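Local coordinates for TnpArep for protein (Escherichia coli, PDB 4ER8) that binds repeated extragenic palindrome (REP) sequences in DNA and cleaves and recombines the interspersed mosaic elements built from them, at residues V54-P57 against E58-H61; Y117-P120 against V121-G124; S25-L28 against T29-Q33. One frame throughout, in Å; residues are numbered along the deposited sequence.

Interaction 1: residues V54-P57 against E58-H61. With NI (nickel (II) ion), chain C.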
loop_
_atom_site.group_PDB
_atom_site.type_symbol
_atom_site.label_atom_id
_atom_site.label_comp_id
_atom_site.label_asym_id
_atom_site.label_seq_id
_atom_site.Cartn_x
_atom_site.Cartn_y
_atom_site.Cartn_z
ATOM N N VAL A 54 2.591 2.655 2.558
ATOM C CA VAL A 54 2.992 2.228 3.901
ATOM C C VAL A 54 2.993 0.713 4.001
ATOM O O VAL A 54 2.166 0.021 3.394
ATOM C CB VAL A 54 2.009 2.573 5.011
ATOM C CG1 VAL A 54 2.378 3.811 5.702
ATOM C CG2 VAL A 54 0.574 2.536 4.518
ATOM N N VAL A 55 3.871 0.213 4.850
ATOM C CA VAL A 55 3.806 -1.165 5.268
ATOM C C VAL A 55 3.545 -1.216 6.764
ATOM O O VAL A 55 4.237 -0.591 7.560
ATOM C CB VAL A 55 5.118 -1.837 5.026
ATOM C CG1 VAL A 55 5.023 -3.311 5.461
ATOM C CG2 VAL A 55 5.518 -1.662 3.558
ATOM N N LEU A 56 2.555 -1.984 7.151
ATOM C CA LEU A 56 2.329 -2.151 8.551
ATOM C C LEU A 56 2.793 -3.560 8.847
ATOM O O LEU A 56 3.197 -4.273 7.909
ATOM C CB LEU A 56 0.876 -1.839 8.916
ATOM C CG LEU A 56 0.810 -0.305 8.757
ATOM C CD1 LEU A 56 0.042 0.131 7.512
ATOM C CD2 LEU A 56 0.300 0.408 9.993
ATOM N N PRO A 57 2.809 -3.961 10.131
ATOM C CA PRO A 57 3.308 -5.307 10.371
ATOM C C PRO A 57 2.466 -6.335 9.659
ATOM O O PRO A 57 3.014 -7.310 9.152
ATOM C CB PRO A 57 3.179 -5.472 11.883
ATOM C CG PRO A 57 3.053 -4.053 12.421
ATOM C CD PRO A 57 2.329 -3.307 11.361
ATOM N N GLU A 58 1.159 -6.099 9.559
ATOM C CA GLU A 58 0.251 -7.104 8.964
ATOM C C GLU A 58 -0.628 -6.694 7.772
ATOM O O GLU A 58 -1.546 -7.435 7.436
ATOM C CB GLU A 58 -0.652 -7.724 10.043
ATOM C CG GLU A 58 -1.226 -6.708 11.037
ATOM C CD GLU A 58 -1.941 -5.566 10.361
ATOM O OE1 GLU A 58 -1.410 -4.436 10.351
ATOM O OE2 GLU A 58 -3.039 -5.788 9.832
ATOM N N HIS A 59 -0.368 -5.552 7.138
ATOM C CA HIS A 59 -1.102 -5.120 5.941
ATOM C C HIS A 59 -0.424 -3.891 5.396
ATOM O O HIS A 59 0.463 -3.324 6.046
ATOM C CB HIS A 59 -2.582 -4.820 6.260
ATOM C CG HIS A 59 -2.841 -3.494 6.919
ATOM N ND1 HIS A 59 -2.461 -3.208 8.215
ATOM C CD2 HIS A 59 -3.519 -2.402 6.480
ATOM C CE1 HIS A 59 -2.882 -1.991 8.537
ATOM N NE2 HIS A 59 -3.510 -1.473 7.493
ATOM N N MET A 60 -0.823 -3.465 4.210
ATOM C CA MET A 60 -0.215 -2.311 3.630
ATOM C C MET A 60 -1.253 -1.611 2.796
ATOM O O MET A 60 -2.233 -2.238 2.374
ATOM C CB MET A 60 1.021 -2.701 2.812
ATOM C CG MET A 60 0.829 -3.546 1.570
ATOM S SD MET A 60 2.394 -4.446 1.095
ATOM C CE MET A 60 1.806 -5.427 -0.231
ATOM N N HIS A 61 -1.054 -0.312 2.588
ATOM C CA HIS A 61 -1.865 0.491 1.706
ATOM C C HIS A 61 -0.937 1.192 0.765
ATOM O O HIS A 61 0.155 1.594 1.176
ATOM C CB HIS A 61 -2.556 1.570 2.497
ATOM C CG HIS A 61 -3.396 1.064 3.613
ATOM N ND1 HIS A 61 -4.664 0.555 3.420
ATOM C CD2 HIS A 61 -3.172 1.018 4.946
ATOM C CE1 HIS A 61 -5.176 0.187 4.583
ATOM N NE2 HIS A 61 -4.297 0.471 5.528
HETATM NI NI NI C . -4.477 0.378 7.516
#
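Leu56 N donates to His59 O at 2.7 Å, the shortest sound polar bond between 54-57 and 58-61. This bond closes the tight turn between strands 49-55 and 59-65. Two residues further along each strand, Val54 N bonds His61 O at 3.0 Å, and the return bond from His61 N to Val54 O is weak. Val54 and His61 are therefore a hydrogen-bonded antiparallel pair, and Val55 with Met60 is a non-hydrogen-bonded one. Val54 CG2 reaches the edge of the His61 ring. Leu56 lies beside His59, pointing the same way, and lays CD1 over one face of the imidazole. This CH-pi contact is 4.1 Å from the ring centroid and offset toward its rim. At the ring edge, His59 ND1 donates to the syn side of Glu58 OE1 at 2.7 Å, with an N-H...O angle of 155°. Glu58 is bent at chi2 (54°), which folds its carboxylate back to the ring. Its OE2 forms a salt bridge with Arg162. With an alanine here, His59 ND1 would lose its acceptor and Arg162 its charge mate, and the imidazole is likely to turn more freely. His59 NE2 binds nickel at 2.1 Å and His61 NE2 at 2.0 Å. Thr17 OG1 is hydrogen-bonded to His61 ND1, and Asn119, His123 and Glu161 complete the site. His59-Met60-His61 is the HUH motif. With each ring bonded at ND1 and coordinating through NE2, these second-shell bonds are likely to fix the rotation of both imidazoles toward the metal.

Interaction 2: residues Y117-P120 against V121-G124. With NI (nickel (II) ion), chain C.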
loop_
_atom_site.group_PDB
_atom_site.type_symbol
_atom_site.label_atom_id
_atom_site.label_comp_id
_atom_site.label_asym_id
_atom_site.label_seq_id
_atom_site.Cartn_x
_atom_site.Cartn_y
_atom_site.Cartn_z
ATOM N N TYR A 117 0.015 7.954 4.994
ATOM C CA TYR A 117 1.029 8.340 5.965
ATOM C C TYR A 117 0.494 8.439 7.397
ATOM O O TYR A 117 1.249 8.232 8.342
ATOM C CB TYR A 117 1.799 9.622 5.545
ATOM C CG TYR A 117 2.511 9.471 4.202
ATOM C CD1 TYR A 117 2.523 10.511 3.253
ATOM C CD2 TYR A 117 3.144 8.269 3.859
ATOM C CE1 TYR A 117 3.157 10.339 2.004
ATOM C CE2 TYR A 117 3.779 8.105 2.637
ATOM C CZ TYR A 117 3.772 9.128 1.711
ATOM O OH TYR A 117 4.409 8.923 0.495
ATOM N N ILE A 118 -0.789 8.746 7.559
ATOM C CA ILE A 118 -1.417 8.757 8.879
ATOM C C ILE A 118 -1.683 7.366 9.429
ATOM O O ILE A 118 -1.902 7.178 10.620
ATOM C CB ILE A 118 -2.738 9.506 8.844
ATOM C CG1 ILE A 118 -2.472 11.000 8.937
ATOM C CG2 ILE A 118 -3.634 9.122 9.991
ATOM C CD1 ILE A 118 -3.612 11.831 8.316
ATOM N N ASN A 119 -1.687 6.386 8.554
ATOM C CA ASN A 119 -2.194 5.098 8.947
ATOM C C ASN A 119 -1.494 4.508 10.197
ATOM O O ASN A 119 -2.158 4.040 11.134
ATOM C CB ASN A 119 -2.116 4.146 7.778
ATOM C CG ASN A 119 -3.240 3.217 7.758
ATOM O OD1 ASN A 119 -3.072 2.024 7.510
ATOM N ND2 ASN A 119 -4.430 3.742 8.028
ATOM N N PRO A 120 -0.150 4.554 10.222
ATOM C CA PRO A 120 0.529 3.928 11.378
ATOM C C PRO A 120 -0.029 4.466 12.681
ATOM O O PRO A 120 0.008 3.775 13.725
ATOM C CB PRO A 120 1.971 4.336 11.195
ATOM C CG PRO A 120 2.121 4.393 9.658
ATOM C CD PRO A 120 0.788 4.938 9.146
ATOM N N VAL A 121 -0.586 5.675 12.614
ATOM C CA VAL A 121 -1.076 6.355 13.813
ATOM C C VAL A 121 -2.481 5.889 14.059
ATOM O O VAL A 121 -2.797 5.483 15.156
ATOM C CB VAL A 121 -0.986 7.904 13.693
ATOM C CG1 VAL A 121 -1.846 8.633 14.732
ATOM C CG2 VAL A 121 0.429 8.338 13.801
ATOM N N LYS A 122 -3.329 5.924 13.046
ATOM C CA LYS A 122 -4.671 5.320 13.174
ATOM C C LYS A 122 -4.615 3.902 13.759
ATOM O O LYS A 122 -5.484 3.515 14.499
ATOM C CB LYS A 122 -5.391 5.302 11.810
ATOM C CG LYS A 122 -6.736 4.581 11.778
ATOM C CD LYS A 122 -7.224 4.321 10.337
ATOM C CE LYS A 122 -8.677 3.838 10.305
ATOM N NZ LYS A 122 -9.709 4.829 10.785
ATOM N N HIS A 123 -3.584 3.135 13.447
ATOM C CA HIS A 123 -3.587 1.753 13.860
ATOM C C HIS A 123 -2.987 1.557 15.264
ATOM O O HIS A 123 -3.002 0.434 15.814
ATOM C CB HIS A 123 -2.888 0.882 12.825
ATOM C CG HIS A 123 -3.697 0.638 11.585
ATOM N ND1 HIS A 123 -4.913 -0.017 11.600
ATOM C CD2 HIS A 123 -3.434 0.910 10.281
ATOM C CE1 HIS A 123 -5.371 -0.124 10.361
ATOM N NE2 HIS A 123 -4.494 0.435 9.542
ATOM N N GLY A 124 -2.471 2.651 15.830
ATOM C CA GLY A 124 -1.993 2.666 17.211
ATOM C C GLY A 124 -0.529 2.315 17.365
ATOM O O GLY A 124 -0.032 2.198 18.482
HETATM NI NI NI C . -4.477 0.378 7.516
#
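Asn119 and His123 cross obliquely one helical turn apart, with the amide and ring planes 82° to each other. Asn119 OD1 lies in the plane of the His123 ring, at its edge, 2.9 Å from NE2. These two atoms do not bond each other. Both coordinate the nickel ion, OD1 at 2.2 Å and NE2 at 2.0 Å. With the planes this steep the two groups do not stack; they meet at the metal. His123 CG sits beside its own backbone N (chi1 -75°), which sends the ring back along the helix to Asn119. The backbone holds the same pair together, for His123 N donates to Asn119 O at 2.9 Å. Lys122 passes on the same side of the amide plane as His123, but at the ND2 end. Its chain is extended up to CE, and CD passes 3.7 Å from Asn119 ND2. The lysine end then leaves the contact, where NZ forms a salt bridge with Asp156 and a hydrogen bond to Thr155 O. Lys122 N bonds Ile118 O at 3.1 Å, so the helical pattern continues past the kink at Pro120, whose N has no hydrogen to give. The helix closes in a Schellman motif at Gly124. Its phi is positive (91°), and Gly124 N bonds Val121 O at 2.9 Å. At these backbone angles a CB would be jammed against the carbonyl O of His123, which suits a glycine. His59, His61 and Glu161 supply the other ligands of the nickel, and the His59 and His123 rings meet nearly at right angles. This end of helix 106-122 packs on strand 49-55, with Tyr117 against Ala52 and Pro120 against Val54.

Interaction 3: residues S25-L28 against T29-Q33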
loop_
_atom_site.group_PDB
_atom_site.type_symbol
_atom_site.label_atom_id
_atom_site.label_comp_id
_atom_site.label_asym_id
_atom_site.label_seq_id
_atom_site.Cartn_x
_atom_site.Cartn_y
_atom_site.Cartn_z
ATOM N N SER A 25 0.145 -11.170 12.996
ATOM C CA SER A 25 1.408 -11.289 12.254
ATOM C C SER A 25 2.222 -10.008 12.300
ATOM O O SER A 25 1.666 -8.929 12.496
ATOM C CB SER A 25 1.123 -11.656 10.811
ATOM O OG SER A 25 2.309 -11.813 10.068
ATOM N N GLN A 26 3.541 -10.121 12.150
ATOM C CA GLN A 26 4.435 -8.940 12.043
ATOM C C GLN A 26 5.428 -9.186 10.962
ATOM O O GLN A 26 6.479 -8.524 10.868
ATOM C CB GLN A 26 5.200 -8.675 13.317
ATOM C CG GLN A 26 4.326 -8.383 14.507
ATOM C CD GLN A 26 5.071 -7.596 15.540
ATOM O OE1 GLN A 26 4.597 -7.424 16.667
ATOM N NE2 GLN A 26 6.249 -7.073 15.153
ATOM N N LEU A 27 5.064 -10.156 10.143
ATOM C CA LEU A 27 5.821 -10.573 9.033
ATOM C C LEU A 27 6.187 -9.460 8.028
ATOM O O LEU A 27 7.277 -9.478 7.482
ATOM C CB LEU A 27 5.043 -11.693 8.368
ATOM C CG LEU A 27 5.744 -12.288 7.157
ATOM C CD1 LEU A 27 6.697 -13.441 7.575
ATOM C CD2 LEU A 27 4.710 -12.751 6.205
ATOM N N LEU A 28 5.305 -8.502 7.744
ATOM C CA LEU A 28 5.615 -7.517 6.692
ATOM C C LEU A 28 6.695 -6.558 7.207
ATOM O O LEU A 28 7.422 -5.893 6.457
ATOM C CB LEU A 28 4.370 -6.762 6.217
ATOM C CG LEU A 28 3.253 -7.512 5.485
ATOM C CD1 LEU A 28 2.246 -6.542 4.865
ATOM C CD2 LEU A 28 3.830 -8.433 4.428
ATOM N N THR A 29 6.803 -6.536 8.520
ATOM C CA THR A 29 7.716 -5.671 9.178
ATOM C C THR A 29 9.050 -6.405 9.382
ATOM O O THR A 29 10.080 -5.996 8.823
ATOM C CB THR A 29 7.040 -5.141 10.429
ATOM O OG1 THR A 29 6.830 -3.740 10.233
ATOM C CG2 THR A 29 7.854 -5.399 11.710
ATOM N N THR A 30 8.998 -7.513 10.125
ATOM C CA THR A 30 10.143 -8.381 10.366
ATOM C C THR A 30 10.890 -8.655 9.052
ATOM O O THR A 30 12.097 -8.400 8.949
ATOM C CB THR A 30 9.664 -9.671 11.085
ATOM O OG1 THR A 30 9.146 -9.314 12.382
ATOM C CG2 THR A 30 10.785 -10.707 11.238
ATOM N N GLN A 31 10.167 -9.096 8.026
ATOM C CA GLN A 31 10.781 -9.345 6.734
ATOM C C GLN A 31 10.625 -8.176 5.794
ATOM O O GLN A 31 10.489 -8.342 4.574
ATOM C CB GLN A 31 10.205 -10.600 6.103
ATOM C CG GLN A 31 10.542 -11.871 6.860
ATOM C CD GLN A 31 12.020 -11.966 7.191
ATOM O OE1 GLN A 31 12.377 -12.293 8.325
ATOM N NE2 GLN A 31 12.893 -11.660 6.212
ATOM N N TYR A 32 10.690 -6.980 6.350
ATOM C CA TYR A 32 10.649 -5.793 5.516
ATOM C C TYR A 32 11.467 -5.930 4.219
ATOM O O TYR A 32 11.027 -5.529 3.133
ATOM C CB TYR A 32 11.123 -4.580 6.306
ATOM C CG TYR A 32 10.807 -3.275 5.616
ATOM C CD1 TYR A 32 9.552 -3.052 5.040
ATOM C CD2 TYR A 32 11.755 -2.253 5.549
ATOM C CE1 TYR A 32 9.260 -1.851 4.411
ATOM C CE2 TYR A 32 11.465 -1.048 4.931
ATOM C CZ TYR A 32 10.220 -0.854 4.359
ATOM O OH TYR A 32 9.941 0.339 3.750
ATOM N N GLN A 33 12.647 -6.521 4.359
ATOM C CA GLN A 33 13.633 -6.645 3.303
ATOM C C GLN A 33 13.165 -7.488 2.146
ATOM O O GLN A 33 13.239 -7.041 1.010
ATOM C CB GLN A 33 14.931 -7.215 3.888
ATOM C CG GLN A 33 15.625 -6.262 4.867
ATOM C CD GLN A 33 15.698 -4.855 4.288
ATOM O OE1 GLN A 33 15.894 -4.676 3.070
ATOM N NE2 GLN A 33 15.507 -3.845 5.151
#
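Thr29 and Gln26 lie side by side and point the same way, with Thr29 CG2 4.2 Å from Gln26 NE2. Thr29 also sets both CB and CG2 close to Gln26 O. That carbonyl oxygen accepts from three donors. Thr30 N, at 2.8 Å and 163°, makes a straighter bond than Thr29 N. Thr29 N (3.1 Å) and Thr30 OG1 (3.2 Å) come in well out of the carbonyl plane, from opposite sides of it. The Thr30 hydroxyl is turned to this place by chi1 (-64°), which puts OG1 beside its own backbone N. Leu28 joins the contact mainly through its backbone. Its O receives a CA-H...O contact from Tyr32 CA at 3.4 Å and lies at the edge of the Tyr32 ring. Its side chain faces the interior and meets Phe84, Val55, Leu20 and Trp94. Leu27 O accepts from Gln31 N at 3.0 Å, the other helical bond across the contact. Tyr32 N then bonds Thr29 O at 2.7 Å, where the chain passes from one helix to the next. The Tyr32 ring stands edge-to-face with Phe134. Ser25 OG accepts from Leu27 N, which makes an ST turn just ahead of the helix. Gln26 holds the N-cap position of helix 27-30, and Gln31 that of helix 32-45. The arrangement is a single helical turn leading, through a break at Gln31, into a long helix.

Overall arrangement
From the N terminus, interaction 3 comes first, in the short helix 27-30 and its junction with helix 32-45, just after strand 13-19 and its loop. Interaction 1 follows at the turn of the hairpin of strands 49-55 and 59-65. Interaction 2 comes last, at the end of helix 106-122. Each closes a local turn, and the three run in series without nesting or crossing. Interactions 1 and 3 touch where Pro57 O probably accepts from Leu28 N. Interactions 1 and 2 share the nickel ion, so hairpin and helix end meet at one metal. Interactions 2 and 3 do not touch, with centres about 17 Å apart. The hairpin thus lies between the two helical regions.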